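Local coordinates for protein ABC transporter (Thermotoga maritima, PDB 1JI0) that binds ATP and probably hydrolyses it as the nucleotide-binding subunit of an ABC transporter thought to import branched-chain amino acids, at residues 7-13 against 58-64; 21-27 against 212-217. Residue numbers count along the deposited sequence, not the author numbering.

Overall arrangement
From the N terminus the chain first runs along strand 5-16, which carries 7-13, then doubles back through 21-27, passes strand 34-38, the ATP-binding P-loop and helix 45-52, and returns at 58-64 to close interaction 1. Interaction 2 closes far later, when the hairpin turn of 212-217, joining strands 208-213 and 216-222, reaches 21-27. Along the sequence the two contacts cross, since 21-27 lies inside the first loop and 212-217 outside it. Strand 5-16 connects them by pairing with both 60-65 and 25-30: V9 N lies 2.8 Å from L27 O, and S11 N 2.6 Å from D26 OD1. Interaction 2 then ties this antiparallel sheet to the edge hairpin of the mixed sheet that carries the P-loop.

Interaction 1: residues 7-13 against 58-64; sequences LEVQSLH and AQKGKII
Strands 7-10 and 62-64 pair antiparallel, axes 4.7 Å apart at closest approach and inclined at 169°. E8 with I64 (E8 N to I64 O 2.9 Å, I64 N to E8 O 2.8 Å) and Q10 with K62 (Q10 N to K62 O 2.8 Å) are hydrogen-bonded pairs; V9 with I63 is the non-hydrogen-bonded pair between them. S11 (phi/psi 33/53) turns a corner: against 58-64 the register shifts by one before H13 N meets K60 O at 3.0 Å, while S11 and L12 both face I25 of strand 25-30 as a G1 bulge. G61 (89/180) lies opposite; a CB would clash with Q10 O, S11 O and the preceding carbonyl. E8 is extended (t, t), and Q10 (m, t) donates from NE2 to E8 OE2 (3.2 Å). Q10 CD rests 3.7 Å from I64 CD1 (I64 m, t); Q10 OE1 lies 3.1 Å from K62 CD (K62 p, t, p, t), a methylene. H13 (m) puts CB 3.6 Å from K60 CB, its ND1 hydrogen-bonded to H20 NE2. V9 and I63 share the other face; L7 CD1 (L7 t, p) lies 3.8 Å from I63 CG2 (I63 m, t). Past the corner, L12 CD1 (L12 t, p) meets A58 CB at 3.7 Å. In this antiparallel beta subdomain of ABC ATPases, the chemistry implies one face largely polar apart from I64, the other aliphatic, with L7 and I63 on I52 of helix 45-52.

Interaction 2: residues 21-27 against 212-217; sequences AIKGIDL and LETGQI
Segment 21-27 is extended but kinked twice: A21 (-54/-57) and I22 form a classic bulge facing V14, and G24 (80/62) with I25 a G1 bulge facing L12. Segment 212-217 is a hairpin with a type I' turn from E213 to Q216, T214 at 47/58 and G215 at 72/6, closed by E213 N to Q216 O at 2.8 Å and Q216 N to E213 O at 3.1 Å. The turn abuts I22, with I22 CA 4.1 Å from G215 CA; K23 N donates to G215 O (2.9 Å), and G215 CA lies 3.0 Å from A21 O, where a CB would clash. Here, in the P-loop NTPase fold of an ABC ATPase, the hairpin lies beside the nucleotide site: G215 is also backbone hydrogen-bonded to A43, and A21 lies close to the bound ATP. I25 (p, t) points CG2 into the hairpin, 3.4 Å from G215 O, 3.8 Å from I217 CG1 and 4.1 Å from CD1 of L212 (t, p). L27 CD2 meets I217 CD1 at 4.2 Å. K23 (m, t, t, t) stretches along the turn; one water bridges its NZ (3.2 Å), T214 O (2.4 Å) and Q216 NE2 (3.2 Å).

Interaction 1: residues 7-13 against 58-64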
loop_
_atom_site.group_PDB
_atom_site.type_symbol
_atom_site.label_atom_id
_atom_site.label_comp_id
_atom_site.label_asym_id
_atom_site.label_seq_id
_atom_site.Cartn_x
_atom_site.Cartn_y
_atom_site.Cartn_z
ATOM N N LEU A 7 2.968 -5.995 -10.921
ATOM C CA LEU A 7 1.781 -6.716 -10.495
ATOM C C LEU A 7 0.656 -6.535 -11.489
ATOM O O LEU A 7 0.334 -5.408 -11.880
ATOM C CB LEU A 7 1.309 -6.224 -9.124
ATOM C CG LEU A 7 0.115 -7.011 -8.568
ATOM C CD1 LEU A 7 0.614 -8.316 -7.936
ATOM C CD2 LEU A 7 -0.610 -6.168 -7.536
ATOM N N GLU A 8 0.075 -7.649 -11.914
ATOM C CA GLU A 8 -1.052 -7.601 -12.831
ATOM C C GLU A 8 -2.166 -8.494 -12.307
ATOM O O GLU A 8 -1.947 -9.666 -11.994
ATOM C CB GLU A 8 -0.660 -8.054 -14.238
ATOM C CG GLU A 8 -1.816 -7.915 -15.229
ATOM C CD GLU A 8 -1.471 -8.371 -16.632
ATOM O OE1 GLU A 8 -0.342 -8.866 -16.841
ATOM O OE2 GLU A 8 -2.333 -8.236 -17.527
ATOM N N VAL A 9 -3.359 -7.928 -12.192
ATOM C CA VAL A 9 -4.521 -8.672 -11.726
ATOM C C VAL A 9 -5.393 -8.850 -12.957
ATOM O O VAL A 9 -5.678 -7.881 -13.649
ATOM C CB VAL A 9 -5.304 -7.873 -10.636
ATOM C CG1 VAL A 9 -6.573 -8.620 -10.238
ATOM C CG2 VAL A 9 -4.424 -7.661 -9.412
ATOM N N GLN A 10 -5.791 -10.086 -13.254
ATOM C CA GLN A 10 -6.632 -10.333 -14.422
ATOM C C GLN A 10 -7.982 -10.919 -14.025
ATOM O O GLN A 10 -8.039 -11.930 -13.328
ATOM C CB GLN A 10 -5.942 -11.299 -15.393
ATOM C CG GLN A 10 -4.507 -10.939 -15.736
ATOM C CD GLN A 10 -3.914 -11.866 -16.781
ATOM O OE1 GLN A 10 -4.145 -13.079 -16.759
ATOM N NE2 GLN A 10 -3.135 -11.301 -17.697
ATOM N N SER A 11 -9.056 -10.275 -14.475
ATOM C CA SER A 11 -10.425 -10.715 -14.202
ATOM C C SER A 11 -10.579 -11.369 -12.831
ATOM O O SER A 11 -11.095 -12.482 -12.721
ATOM C CB SER A 11 -10.878 -11.695 -15.290
ATOM O OG SER A 11 -10.750 -11.114 -16.582
ATOM N N LEU A 12 -10.127 -10.670 -11.795
ATOM C CA LEU A 12 -10.187 -11.172 -10.430
ATOM C C LEU A 12 -11.600 -11.189 -9.868
ATOM O O LEU A 12 -12.339 -10.213 -9.987
ATOM C CB LEU A 12 -9.298 -10.324 -9.516
ATOM C CG LEU A 12 -9.395 -10.579 -8.004
ATOM C CD1 LEU A 12 -8.960 -11.997 -7.685
ATOM C CD2 LEU A 12 -8.536 -9.575 -7.250
ATOM N N HIS A 13 -11.961 -12.317 -9.259
ATOM C CA HIS A 13 -13.266 -12.495 -8.627
ATOM C C HIS A 13 -13.012 -12.964 -7.209
ATOM O O HIS A 13 -12.205 -13.864 -6.985
ATOM C CB HIS A 13 -14.102 -13.546 -9.366
ATOM C CG HIS A 13 -14.879 -12.995 -10.516
ATOM N ND1 HIS A 13 -16.127 -12.429 -10.366
ATOM C CD2 HIS A 13 -14.565 -12.871 -11.827
ATOM C CE1 HIS A 13 -16.547 -11.978 -11.536
ATOM N NE2 HIS A 13 -15.617 -12.234 -12.439
ATOM N N ALA A 58 -9.156 -16.335 -4.171
ATOM C CA ALA A 58 -9.551 -15.806 -5.467
ATOM C C ALA A 58 -10.225 -16.960 -6.201
ATOM O O ALA A 58 -9.559 -17.892 -6.641
ATOM C CB ALA A 58 -8.324 -15.331 -6.237
ATOM N N GLN A 59 -11.547 -16.893 -6.318
ATOM C CA GLN A 59 -12.329 -17.938 -6.975
ATOM C C GLN A 59 -12.138 -17.953 -8.489
ATOM O O GLN A 59 -12.336 -18.977 -9.140
ATOM C CB GLN A 59 -13.819 -17.745 -6.670
ATOM C CG GLN A 59 -14.127 -17.302 -5.242
ATOM C CD GLN A 59 -13.881 -18.386 -4.214
ATOM O OE1 GLN A 59 -14.297 -18.265 -3.055
ATOM N NE2 GLN A 59 -13.202 -19.454 -4.627
ATOM N N LYS A 60 -11.764 -16.811 -9.051
ATOM C CA LYS A 60 -11.573 -16.721 -10.487
ATOM C C LYS A 60 -10.554 -15.637 -10.822
ATOM O O LYS A 60 -10.387 -14.684 -10.065
ATOM C CB LYS A 60 -12.916 -16.422 -11.155
ATOM C CG LYS A 60 -13.240 -17.320 -12.334
ATOM C CD LYS A 60 -14.728 -17.271 -12.676
ATOM C CE LYS A 60 -15.584 -17.784 -11.517
ATOM N NZ LYS A 60 -15.268 -19.202 -11.168
ATOM N N GLY A 61 -9.872 -15.801 -11.953
ATOM C CA GLY A 61 -8.871 -14.835 -12.375
ATOM C C GLY A 61 -7.489 -15.135 -11.826
ATOM O O GLY A 61 -7.295 -16.116 -11.105
ATOM N N LYS A 62 -6.513 -14.299 -12.167
ATOM C CA LYS A 62 -5.166 -14.517 -11.669
ATOM C C LYS A 62 -4.437 -13.249 -11.264
ATOM O O LYS A 62 -4.743 -12.150 -11.722
ATOM C CB LYS A 62 -4.319 -15.282 -12.688
ATOM C CG LYS A 62 -4.121 -14.577 -14.004
ATOM C CD LYS A 62 -3.162 -15.358 -14.904
ATOM C CE LYS A 62 -3.675 -16.766 -15.189
ATOM N NZ LYS A 62 -2.808 -17.481 -16.179
ATOM N N ILE A 63 -3.468 -13.439 -10.381
ATOM C CA ILE A 63 -2.644 -12.369 -9.857
ATOM C C ILE A 63 -1.238 -12.759 -10.277
ATOM O O ILE A 63 -0.751 -13.837 -9.933
ATOM C CB ILE A 63 -2.752 -12.303 -8.319
ATOM C CG1 ILE A 63 -4.224 -12.120 -7.927
ATOM C CG2 ILE A 63 -1.919 -11.149 -7.778
ATOM C CD1 ILE A 63 -4.471 -11.971 -6.432
ATOM N N ILE A 64 -0.604 -11.885 -11.047
ATOM C CA ILE A 64 0.728 -12.139 -11.562
ATOM C C ILE A 64 1.736 -11.150 -10.988
ATOM O O ILE A 64 1.585 -9.945 -11.149
ATOM C CB ILE A 64 0.713 -12.038 -13.105
ATOM C CG1 ILE A 64 -0.406 -12.923 -13.661
ATOM C CG2 ILE A 64 2.057 -12.478 -13.675
ATOM C CD1 ILE A 64 -0.700 -12.699 -15.132
#

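Interaction 2: residues 21-27 against 212-217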
loop_
_atom_site.group_PDB
_atom_site.type_symbol
_atom_site.label_atom_id
_atom_site.label_comp_id
_atom_site.label_asym_id
_atom_site.label_seq_id
_atom_site.Cartn_x
_atom_site.Cartn_y
_atom_site.Cartn_z
ATOM N N ALA A 21 -17.691 -9.909 -3.332
ATOM C CA ALA A 21 -16.907 -8.695 -3.136
ATOM C C ALA A 21 -16.264 -8.090 -4.383
ATOM O O ALA A 21 -16.493 -6.924 -4.693
ATOM C CB ALA A 21 -15.848 -8.947 -2.081
ATOM N N ILE A 22 -15.444 -8.870 -5.084
ATOM C CA ILE A 22 -14.784 -8.387 -6.291
ATOM C C ILE A 22 -15.372 -9.137 -7.475
ATOM O O ILE A 22 -15.366 -10.363 -7.496
ATOM C CB ILE A 22 -13.265 -8.620 -6.231
ATOM C CG1 ILE A 22 -12.686 -8.015 -4.950
ATOM C CG2 ILE A 22 -12.603 -7.994 -7.444
ATOM C CD1 ILE A 22 -12.903 -6.512 -4.821
ATOM N N LYS A 23 -15.875 -8.402 -8.458
ATOM C CA LYS A 23 -16.506 -9.028 -9.612
ATOM C C LYS A 23 -15.775 -8.930 -10.948
ATOM O O LYS A 23 -16.311 -8.375 -11.897
ATOM C CB LYS A 23 -17.914 -8.460 -9.777
ATOM C CG LYS A 23 -18.690 -8.391 -8.473
ATOM C CD LYS A 23 -20.000 -7.658 -8.660
ATOM C CE LYS A 23 -20.762 -7.551 -7.354
ATOM N NZ LYS A 23 -21.996 -6.751 -7.536
ATOM N N GLY A 24 -14.566 -9.480 -11.017
ATOM C CA GLY A 24 -13.804 -9.475 -12.260
ATOM C C GLY A 24 -13.079 -8.187 -12.610
ATOM O O GLY A 24 -13.357 -7.575 -13.637
ATOM N N ILE A 25 -12.141 -7.771 -11.774
ATOM C CA ILE A 25 -11.407 -6.541 -12.043
ATOM C C ILE A 25 -10.037 -6.820 -12.655
ATOM O O ILE A 25 -9.483 -7.908 -12.481
ATOM C CB ILE A 25 -11.200 -5.724 -10.751
ATOM C CG1 ILE A 25 -10.399 -6.553 -9.745
ATOM C CG2 ILE A 25 -12.561 -5.303 -10.170
ATOM C CD1 ILE A 25 -9.897 -5.758 -8.578
ATOM N N ASP A 26 -9.509 -5.830 -13.376
ATOM C CA ASP A 26 -8.185 -5.918 -14.001
ATOM C C ASP A 26 -7.383 -4.712 -13.511
ATOM O O ASP A 26 -7.915 -3.609 -13.442
ATOM C CB ASP A 26 -8.292 -5.844 -15.525
ATOM C CG ASP A 26 -9.160 -6.946 -16.111
ATOM O OD1 ASP A 26 -8.795 -8.136 -15.998
ATOM O OD2 ASP A 26 -10.217 -6.609 -16.687
ATOM N N LEU A 27 -6.116 -4.922 -13.171
ATOM C CA LEU A 27 -5.251 -3.840 -12.703
ATOM C C LEU A 27 -3.817 -4.147 -13.069
ATOM O O LEU A 27 -3.431 -5.306 -13.147
ATOM C CB LEU A 27 -5.256 -3.719 -11.179
ATOM C CG LEU A 27 -6.481 -3.675 -10.285
ATOM C CD1 LEU A 27 -6.015 -3.954 -8.852
ATOM C CD2 LEU A 27 -7.169 -2.329 -10.389
ATOM N N LEU A 212 -12.886 1.981 -7.916
ATOM C CA LEU A 212 -13.637 0.776 -7.581
ATOM C C LEU A 212 -14.997 1.128 -6.958
ATOM O O LEU A 212 -15.069 1.871 -5.980
ATOM C CB LEU A 212 -12.812 -0.077 -6.603
ATOM C CG LEU A 212 -13.262 -1.480 -6.158
ATOM C CD1 LEU A 212 -13.184 -2.471 -7.312
ATOM C CD2 LEU A 212 -12.348 -1.957 -5.027
ATOM N N GLU A 213 -16.067 0.600 -7.543
ATOM C CA GLU A 213 -17.424 0.826 -7.048
ATOM C C GLU A 213 -18.141 -0.515 -7.015
ATOM O O GLU A 213 -18.340 -1.143 -8.054
ATOM C CB GLU A 213 -18.197 1.782 -7.957
ATOM C CG GLU A 213 -17.618 3.182 -8.028
ATOM C CD GLU A 213 -18.609 4.196 -8.587
ATOM O OE1 GLU A 213 -19.332 3.858 -9.552
ATOM O OE2 GLU A 213 -18.659 5.335 -8.066
ATOM N N THR A 214 -18.517 -0.945 -5.816
ATOM C CA THR A 214 -19.206 -2.216 -5.614
ATOM C C THR A 214 -18.530 -3.364 -6.365
ATOM O O THR A 214 -19.145 -4.019 -7.206
ATOM C CB THR A 214 -20.699 -2.128 -6.033
ATOM O OG1 THR A 214 -21.335 -1.056 -5.323
ATOM C CG2 THR A 214 -21.430 -3.420 -5.685
ATOM N N GLY A 215 -17.250 -3.583 -6.069
ATOM C CA GLY A 215 -16.514 -4.672 -6.681
ATOM C C GLY A 215 -16.120 -4.587 -8.147
ATOM O O GLY A 215 -15.609 -5.559 -8.692
ATOM N N GLN A 216 -16.355 -3.452 -8.794
ATOM C CA GLN A 216 -15.982 -3.304 -10.198
ATOM C C GLN A 216 -15.276 -1.972 -10.477
ATOM O O GLN A 216 -15.554 -0.965 -9.827
ATOM C CB GLN A 216 -17.217 -3.397 -11.096
ATOM C CG GLN A 216 -18.024 -4.675 -10.953
ATOM C CD GLN A 216 -18.978 -4.874 -12.119
ATOM O OE1 GLN A 216 -18.559 -5.209 -13.224
ATOM N NE2 GLN A 216 -20.265 -4.654 -11.879
ATOM N N ILE A 217 -14.365 -1.972 -11.450
ATOM C CA ILE A 217 -13.655 -0.750 -11.816
ATOM C C ILE A 217 -14.541 -0.010 -12.815
ATOM O O ILE A 217 -14.843 -0.535 -13.880
ATOM C CB ILE A 217 -12.290 -1.062 -12.484
ATOM C CG1 ILE A 217 -11.440 -1.941 -11.564
ATOM C CG2 ILE A 217 -11.544 0.236 -12.782
ATOM C CD1 ILE A 217 -11.207 -1.362 -10.195
HETATM O O HOH W 1 -20.999 -3.965 -8.804
HETATM O O HOH W 2 -14.060 -4.246 -13.343
#